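Local coordinates for LysM domain protein (PDB 4OIT) that probably acts as a mannose-binding lectin of the beta-prism II fold, working as a domain-swapped dimer that carries bound mannose, at residues D3-G8 with G15-G20; V53-V58 with V65-E70. One frame throughout, in Å; residues are numbered along the deposited sequence.

Contact 1: residues D3-G8 with G15-G20; sequences DTLTAG and GSLQSG
Leu-5 and Leu-17 carry the apolar part of this contact, their side chains crossing obliquely. The two leucines come closest at Leu-17 CD2 and Leu-5 CG, 3.8 Å. Both residues set CG anti to the carbonyl carbon, and chi2 is close to extended in each (175° in Leu-5, -169° in Leu-17). CB of Leu-17 is directed at 3-8, so that its two methyls meet Leu-5 at the branch carbon CG, CD2 also touching the Leu-5 CD2 methyl. Leu-17 CD1 also rests on the main chain of the N-terminal segment, 3.7 Å from Asp-3 O, while CD2 lies 3.9 Å from Thr-4 N.

No direct hydrogen bond joins the two segments. Asp-3 instead comes against 15-20 through CB, 3.2 Å from Gln-18 O. Its CG sits in the crowded position between N and the carbonyl carbon (chi1 68°), which carries the carboxylate past Gln-18 to the turn beyond. There a water bridges the gap: it donates to Asp-3 OD2 at 3.0 Å and accepts from Gly-20 N at 2.9 Å. The other oxygen, OD1, is met from above the carboxylate plane by Thr-4 OG1 at 2.7 Å, so both oxygens are held and the rotation of the group is restrained.

Further out, a backbone hydrogen bond between Gly-2 and Gln-18 ties the N-terminus to strand 16-18, Leu-17 is bonded likewise to Leu-26, and Ser-19 OG bonds to Asn-21 OD1 and Tyr-24 N, within the loop that holds Gly-20. Strand 4-6 pairs antiparallel with a strand of the second subunit. The contact thus packs an intersubunit sheet against strand 16-18, outermost within this chain in its own sheet, an apposition of sheets consistent with the three-sided beta-prism II fold.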
ATOM      1  N   ASP B   3      17.639  18.530   8.630  1.00 25.45           N
ATOM      2  CA  ASP B   3      17.614  17.745   9.864  1.00 25.11           C
ATOM      3  C   ASP B   3      16.210  17.578  10.446  1.00 24.89           C
ATOM      4  O   ASP B   3      16.038  16.912  11.469  1.00 24.59           O
ATOM      5  CB  ASP B   3      18.538  18.376  10.917  1.00 25.14           C
ATOM      6  CG  ASP B   3      18.032  19.717  11.433  1.00 25.11           C
ATOM      7  OD1 ASP B   3      17.082  20.281  10.849  1.00 25.21           O
ATOM      8  OD2 ASP B   3      18.597  20.215  12.427  1.00 25.23           O
ATOM      9  N   THR B   4      15.212  18.167   9.790  1.00 24.48           N
ATOM     10  CA  THR B   4      13.868  18.260  10.359  1.00 24.27           C
ATOM     11  C   THR B   4      12.761  17.848   9.388  1.00 24.34           C
ATOM     12  O   THR B   4      12.782  18.210   8.211  1.00 24.18           O
ATOM     13  CB  THR B   4      13.589  19.695  10.861  1.00 23.96           C
ATOM     14  OG1 THR B   4      14.579  20.059  11.830  1.00 23.89           O
ATOM     15  CG2 THR B   4      12.205  19.804  11.502  1.00 23.99           C
ATOM     16  N   LEU B   5      11.802  17.085   9.908  1.00 24.25           N
ATOM     17  CA  LEU B   5      10.526  16.848   9.239  1.00 24.40           C
ATOM     18  C   LEU B   5       9.425  17.373  10.148  1.00 24.50           C
ATOM     19  O   LEU B   5       9.356  17.010  11.320  1.00 24.74           O
ATOM     20  CB  LEU B   5      10.300  15.358   8.976  1.00 24.52           C
ATOM     21  CG  LEU B   5      11.266  14.650   8.024  1.00 24.69           C
ATOM     22  CD1 LEU B   5      10.952  13.163   7.990  1.00 24.90           C
ATOM     23  CD2 LEU B   5      11.226  15.227   6.617  1.00 24.62           C
ATOM     24  N   THR B   6       8.576  18.236   9.600  1.00 24.46           N
ATOM     25  CA  THR B   6       7.468  18.834  10.345  1.00 24.27           C
ATOM     26  C   THR B   6       6.165  18.089  10.049  1.00 24.12           C
ATOM     27  O   THR B   6       6.129  17.211   9.189  1.00 24.03           O
ATOM     28  CB  THR B   6       7.331  20.333  10.017  1.00 24.09           C
ATOM     29  OG1 THR B   6       7.282  20.515   8.597  1.00 24.00           O
ATOM     30  CG2 THR B   6       8.522  21.099  10.576  1.00 24.29           C
ATOM     31  N   ALA B   7       5.108  18.439  10.776  1.00 23.91           N
ATOM     32  CA  ALA B   7       3.828  17.728  10.703  1.00 23.98           C
ATOM     33  C   ALA B   7       3.353  17.516   9.267  1.00 23.87           C
ATOM     34  O   ALA B   7       3.205  18.469   8.505  1.00 24.34           O
ATOM     35  CB  ALA B   7       2.766  18.470  11.503  1.00 24.00           C
ATOM     36  N   GLY B   8       3.119  16.258   8.908  1.00 23.70           N
ATOM     37  CA  GLY B   8       2.656  15.903   7.568  1.00 23.53           C
ATOM     38  C   GLY B   8       3.758  15.519   6.594  1.00 23.34           C
ATOM     39  O   GLY B   8       3.473  15.013   5.513  1.00 23.23           O
ATOM     40  N   GLY B  15      15.164   8.539   0.811  1.00 27.98           N
ATOM     41  CA  GLY B  15      15.158   9.857   1.439  1.00 27.86           C
ATOM     42  C   GLY B  15      15.939   9.844   2.737  1.00 27.92           C
ATOM     43  O   GLY B  15      15.959   8.835   3.447  1.00 27.83           O
ATOM     44  N   SER B  16      16.579  10.968   3.047  1.00 27.69           N
ATOM     45  CA  SER B  16      17.440  11.062   4.222  1.00 27.53           C
ATOM     46  C   SER B  16      17.216  12.347   5.002  1.00 27.44           C
ATOM     47  O   SER B  16      16.934  13.397   4.425  1.00 26.90           O
ATOM     48  CB  SER B  16      18.915  10.990   3.813  1.00 27.44           C
ATOM     49  OG  SER B  16      19.236   9.733   3.245  1.00 27.87           O
ATOM     50  N   LEU B  17      17.321  12.235   6.324  1.00 27.10           N
ATOM     51  CA  LEU B  17      17.600  13.379   7.181  1.00 27.04           C
ATOM     52  C   LEU B  17      19.074  13.324   7.537  1.00 27.24           C
ATOM     53  O   LEU B  17      19.649  12.240   7.650  1.00 27.41           O
ATOM     54  CB  LEU B  17      16.764  13.347   8.463  1.00 26.87           C
ATOM     55  CG  LEU B  17      15.274  13.684   8.370  1.00 26.93           C
ATOM     56  CD1 LEU B  17      14.715  13.850   9.777  1.00 26.90           C
ATOM     57  CD2 LEU B  17      15.017  14.937   7.539  1.00 26.63           C
ATOM     58  N   GLN B  18      19.686  14.493   7.693  1.00 27.34           N
ATOM     59  CA  GLN B  18      21.057  14.576   8.185  1.00 27.45           C
ATOM     60  C   GLN B  18      21.182  15.668   9.238  1.00 27.54           C
ATOM     61  O   GLN B  18      20.590  16.742   9.107  1.00 27.61           O
ATOM     62  CB  GLN B  18      22.050  14.831   7.046  1.00 27.34           C
ATOM     63  CG  GLN B  18      23.495  14.553   7.440  1.00 27.47           C
ATOM     64  CD  GLN B  18      24.475  14.767   6.303  1.00 27.35           C
ATOM     65  OE1 GLN B  18      24.739  15.899   5.906  1.00 27.64           O
ATOM     66  NE2 GLN B  18      25.031  13.680   5.781  1.00 27.09           N
ATOM     67  N   SER B  19      21.960  15.382  10.276  1.00 27.79           N
ATOM     68  CA  SER B  19      22.232  16.352  11.331  1.00 28.40           C
ATOM     69  C   SER B  19      23.005  17.541  10.762  1.00 28.64           C
ATOM     70  O   SER B  19      23.737  17.400   9.776  1.00 28.56           O
ATOM     71  CB  SER B  19      23.024  15.701  12.465  1.00 28.74           C
ATOM     72  OG  SER B  19      24.206  15.081  11.981  1.00 28.99           O
ATOM     73  N   GLY B  20      22.830  18.705  11.380  1.00 28.67           N
ATOM     74  CA  GLY B  20      23.504  19.936  10.946  1.00 28.90           C
ATOM     75  C   GLY B  20      25.010  19.793  10.776  1.00 29.18           C
ATOM     76  O   GLY B  20      25.582  20.289   9.807  1.00 28.88           O
TER
HETATM   77  O   HOH W   1      21.022  18.847  13.592  1.00 19.25           O

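Contact 2: residues V53-V58 with V65-E70; sequences VVRAEV and VLYTAE. With BMA (beta-D-mannopyranose), chain I.
An antiparallel beta hairpin, strands 53-58 and 64-68, supplies part of the beta-mannose pocket here. Val-65 N and Glu-57 O form one hydrogen bond (3.1 Å), with the donor above the carbonyl plane; Glu-57 N returns another to Val-65 O. Tyr-67 N lies nearly on the C=O axis of Arg-55 (3.0 Å from its O, N-H...O angle 164°), whereas Tyr-67 O accepts from Val-54 N. Val-54 and Arg-55 thus both face Tyr-67, a classic beta bulge that shifts the register by one.

The Tyr-67 ring is sandwiched: Val-65 CG1 lies over one face toward the rim, and Arg-55 NH2 over the opposite face, 3.9 Å from CG, with guanidinium and ring planes 15° apart. Arg-55 is extended from CG to NE, where a weak, salt-bridging hydrogen bond reaches Glu-57 OE1 (3.2 Å). The Glu-57 carboxylate, turned 79° to the ring, brings OE2 to 3.6 Å from Tyr-67 CE2. Tyr-67 OH accepts from mannose O4 at 2.5 Å and, more distantly, from O3; it also bonds to Gln-59 OE1. Asp-61, Gln-59 and Asn-63 give the sugar further hydrogen bonds, and Val-65 CG2 packs on its C6. On the face bearing Ala-56 and Leu-66, Ala-56 CB touches Leu-66 CD1, 3.7 Å away, and Leu-28 of strand 24-28 also packs on Ala-56.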
ATOM      1  N   VAL B  53       8.590  -1.454   3.573  1.00 26.36           N
ATOM      2  CA  VAL B  53       8.329  -0.076   3.985  1.00 26.44           C
ATOM      3  C   VAL B  53       8.744   0.851   2.846  1.00 26.54           C
ATOM      4  O   VAL B  53       9.875   0.776   2.369  1.00 26.76           O
ATOM      5  CB  VAL B  53       9.090   0.295   5.275  1.00 26.27           C
ATOM      6  CG1 VAL B  53       8.891   1.763   5.630  1.00 26.07           C
ATOM      7  CG2 VAL B  53       8.638  -0.587   6.430  1.00 26.34           C
ATOM      8  N   VAL B  54       7.825   1.711   2.409  1.00 26.88           N
ATOM      9  CA  VAL B  54       8.095   2.644   1.300  1.00 27.07           C
ATOM     10  C   VAL B  54       8.049   4.124   1.688  1.00 27.21           C
ATOM     11  O   VAL B  54       8.476   4.980   0.912  1.00 27.25           O
ATOM     12  CB  VAL B  54       7.155   2.410   0.096  1.00 27.27           C
ATOM     13  CG1 VAL B  54       7.415   1.036  -0.504  1.00 27.45           C
ATOM     14  CG2 VAL B  54       5.688   2.579   0.485  1.00 27.26           C
ATOM     15  N   ARG B  55       7.522   4.429   2.869  1.00 27.59           N
ATOM     16  CA  ARG B  55       7.605   5.784   3.407  1.00 27.66           C
ATOM     17  C   ARG B  55       7.583   5.784   4.928  1.00 27.28           C
ATOM     18  O   ARG B  55       7.118   4.833   5.559  1.00 27.16           O
ATOM     19  CB  ARG B  55       6.484   6.674   2.855  1.00 28.07           C
ATOM     20  CG  ARG B  55       5.096   6.390   3.409  1.00 28.52           C
ATOM     21  CD  ARG B  55       4.090   7.408   2.891  1.00 29.00           C
ATOM     22  NE  ARG B  55       2.737   7.146   3.384  1.00 29.19           N
ATOM     23  CZ  ARG B  55       1.933   6.186   2.930  1.00 29.15           C
ATOM     24  NH1 ARG B  55       2.326   5.362   1.961  1.00 28.91           N
ATOM     25  NH2 ARG B  55       0.722   6.045   3.456  1.00 29.38           N
ATOM     26  N   ALA B  56       8.097   6.869   5.497  1.00 27.03           N
ATOM     27  CA  ALA B  56       8.109   7.082   6.935  1.00 26.88           C
ATOM     28  C   ALA B  56       7.640   8.505   7.191  1.00 26.97           C
ATOM     29  O   ALA B  56       8.425   9.450   7.100  1.00 27.06           O
ATOM     30  CB  ALA B  56       9.506   6.861   7.495  1.00 26.82           C
ATOM     31  N   GLU B  57       6.355   8.657   7.494  1.00 26.92           N
ATOM     32  CA  GLU B  57       5.755   9.984   7.600  1.00 27.18           C
ATOM     33  C   GLU B  57       5.462  10.419   9.033  1.00 26.47           C
ATOM     34  O   GLU B  57       4.918   9.658   9.838  1.00 25.85           O
ATOM     35  CB  GLU B  57       4.497  10.094   6.726  1.00 28.21           C
ATOM     36  CG  GLU B  57       3.291   9.276   7.163  1.00 29.05           C
ATOM     37  CD  GLU B  57       2.110   9.448   6.218  1.00 30.29           C
ATOM     38  OE1 GLU B  57       2.324   9.881   5.063  1.00 30.77           O
ATOM     39  OE2 GLU B  57       0.965   9.152   6.626  1.00 31.53           O
ATOM     40  N   VAL B  58       5.860  11.654   9.329  1.00 25.87           N
ATOM     41  CA  VAL B  58       5.512  12.331  10.568  1.00 25.57           C
ATOM     42  C   VAL B  58       4.116  12.895  10.346  1.00 25.61           C
ATOM     43  O   VAL B  58       3.950  13.874   9.621  1.00 25.60           O
ATOM     44  CB  VAL B  58       6.500  13.477  10.887  1.00 25.58           C
ATOM     45  CG1 VAL B  58       6.158  14.128  12.220  1.00 25.49           C
ATOM     46  CG2 VAL B  58       7.935  12.971  10.903  1.00 25.39           C
ATOM     47  N   VAL B  65       5.303   7.194  11.717  1.00 21.84           N
ATOM     48  CA  VAL B  65       4.888   5.857  11.299  1.00 21.80           C
ATOM     49  C   VAL B  65       5.570   5.409  10.009  1.00 21.94           C
ATOM     50  O   VAL B  65       5.580   6.138   9.021  1.00 21.80           O
ATOM     51  CB  VAL B  65       3.366   5.814  11.051  1.00 21.82           C
ATOM     52  CG1 VAL B  65       2.923   4.427  10.608  1.00 21.87           C
ATOM     53  CG2 VAL B  65       2.600   6.238  12.296  1.00 21.96           C
ATOM     54  N   LEU B  66       6.118   4.197  10.027  1.00 22.09           N
ATOM     55  CA  LEU B  66       6.608   3.543   8.816  1.00 22.20           C
ATOM     56  C   LEU B  66       5.458   2.773   8.178  1.00 22.25           C
ATOM     57  O   LEU B  66       4.849   1.920   8.826  1.00 22.56           O
ATOM     58  CB  LEU B  66       7.761   2.583   9.130  1.00 22.35           C
ATOM     59  CG  LEU B  66       9.174   3.172   9.131  1.00 22.51           C
ATOM     60  CD1 LEU B  66       9.315   4.302  10.138  1.00 22.69           C
ATOM     61  CD2 LEU B  66      10.192   2.078   9.411  1.00 22.47           C
ATOM     62  N   TYR B  67       5.163   3.076   6.915  1.00 21.94           N
ATOM     63  CA  TYR B  67       4.103   2.387   6.178  1.00 21.74           C
ATOM     64  C   TYR B  67       4.679   1.500   5.089  1.00 21.91           C
ATOM     65  O   TYR B  67       5.716   1.814   4.505  1.00 21.90           O
ATOM     66  CB  TYR B  67       3.144   3.388   5.535  1.00 21.50           C
ATOM     67  CG  TYR B  67       2.151   3.991   6.492  1.00 21.14           C
ATOM     68  CD1 TYR B  67       0.994   3.308   6.847  1.00 21.07           C
ATOM     69  CD2 TYR B  67       2.362   5.250   7.034  1.00 21.09           C
ATOM     70  CE1 TYR B  67       0.075   3.862   7.720  1.00 21.03           C
ATOM     71  CE2 TYR B  67       1.452   5.812   7.908  1.00 20.99           C
ATOM     72  CZ  TYR B  67       0.312   5.116   8.247  1.00 21.11           C
ATOM     73  OH  TYR B  67      -0.594   5.674   9.114  1.00 21.36           O
ATOM     74  N   THR B  68       3.992   0.398   4.815  1.00 22.27           N
ATOM     75  CA  THR B  68       4.370  -0.496   3.729  1.00 22.61           C
ATOM     76  C   THR B  68       3.734  -0.014   2.441  1.00 23.07           C
ATOM     77  O   THR B  68       2.852   0.847   2.453  1.00 22.86           O
ATOM     78  CB  THR B  68       3.915  -1.948   3.967  1.00 22.62           C
ATOM     79  OG1 THR B  68       2.488  -2.036   3.847  1.00 22.57           O
ATOM     80  CG2 THR B  68       4.352  -2.442   5.342  1.00 22.57           C
ATOM     81  N   ALA B  69       4.191  -0.577   1.330  1.00 23.90           N
ATOM     82  CA  ALA B  69       3.551  -0.342   0.044  1.00 24.69           C
ATOM     83  C   ALA B  69       2.334  -1.239  -0.063  1.00 25.40           C
ATOM     84  O   ALA B  69       2.208  -2.227   0.666  1.00 25.65           O
ATOM     85  CB  ALA B  69       4.504  -0.636  -1.099  1.00 24.83           C
ATOM     86  N   GLU B  70       1.438  -0.891  -0.976  1.00 26.14           N
ATOM     87  CA  GLU B  70       0.350  -1.780  -1.338  1.00 26.91           C
ATOM     88  C   GLU B  70       0.965  -2.906  -2.150  1.00 26.67           C
ATOM     89  O   GLU B  70       1.580  -2.662  -3.189  1.00 26.95           O
ATOM     90  CB  GLU B  70      -0.713  -1.041  -2.146  1.00 27.80           C
ATOM     91  CG  GLU B  70      -1.403   0.058  -1.354  1.00 28.76           C
ATOM     92  CD  GLU B  70      -2.423   0.824  -2.171  1.00 29.80           C
ATOM     93  OE1 GLU B  70      -2.148   1.132  -3.351  1.00 30.05           O
ATOM     94  OE2 GLU B  70      -3.513   1.120  -1.630  1.00 30.95           O
TER
HETATM   95  C1  BMA I 202      -2.727   5.063  14.718  1.00 38.68           C
HETATM   96  C2  BMA I 202      -2.855   6.256  13.758  1.00 38.53           C
HETATM   97  C3  BMA I 202      -2.620   5.716  12.355  1.00 38.62           C
HETATM   98  C4  BMA I 202      -1.375   4.835  12.246  1.00 38.82           C
HETATM   99  C5  BMA I 202      -1.222   3.753  13.324  1.00 38.89           C
HETATM  100  C6  BMA I 202       0.271   3.462  13.415  1.00 38.92           C
HETATM  101  O1  BMA I 202      -2.906   5.296  16.148  1.00 38.95           O
HETATM  102  O2  BMA I 202      -1.876   7.281  14.077  1.00 37.68           O
HETATM  103  O3  BMA I 202      -2.501   6.804  11.420  1.00 38.59           O
HETATM  104  O4  BMA I 202      -1.415   4.146  10.982  1.00 38.92           O
HETATM  105  O5  BMA I 202      -1.680   4.072  14.650  1.00 38.85           O
HETATM  106  O6  BMA I 202       0.476   2.111  13.834  1.00 39.52           O

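In the fold
Both segments of contact 1 precede those of contact 2 in the sequence, and their centres lie about 15 Å apart. They meet where 3-8 ends: Gly-8 N is 2.6 Å from Val-58 O, a probable hydrogen bond, and Leu-5 CB packs on Val-58 CG2. Strand 24-28 relates them further, since it pairs with 16-18 of contact 1 while its Leu-28 packs on Val-53 and Ala-56 of contact 2. Each contact also contributes a strand that pairs antiparallel with the second subunit, 4-6 in the first and 64-68 in the second. This sharing of sheets fits a domain-swapped dimer, and Val-65, which lines the mannose site, also packs on Pro-72 of the second subunit.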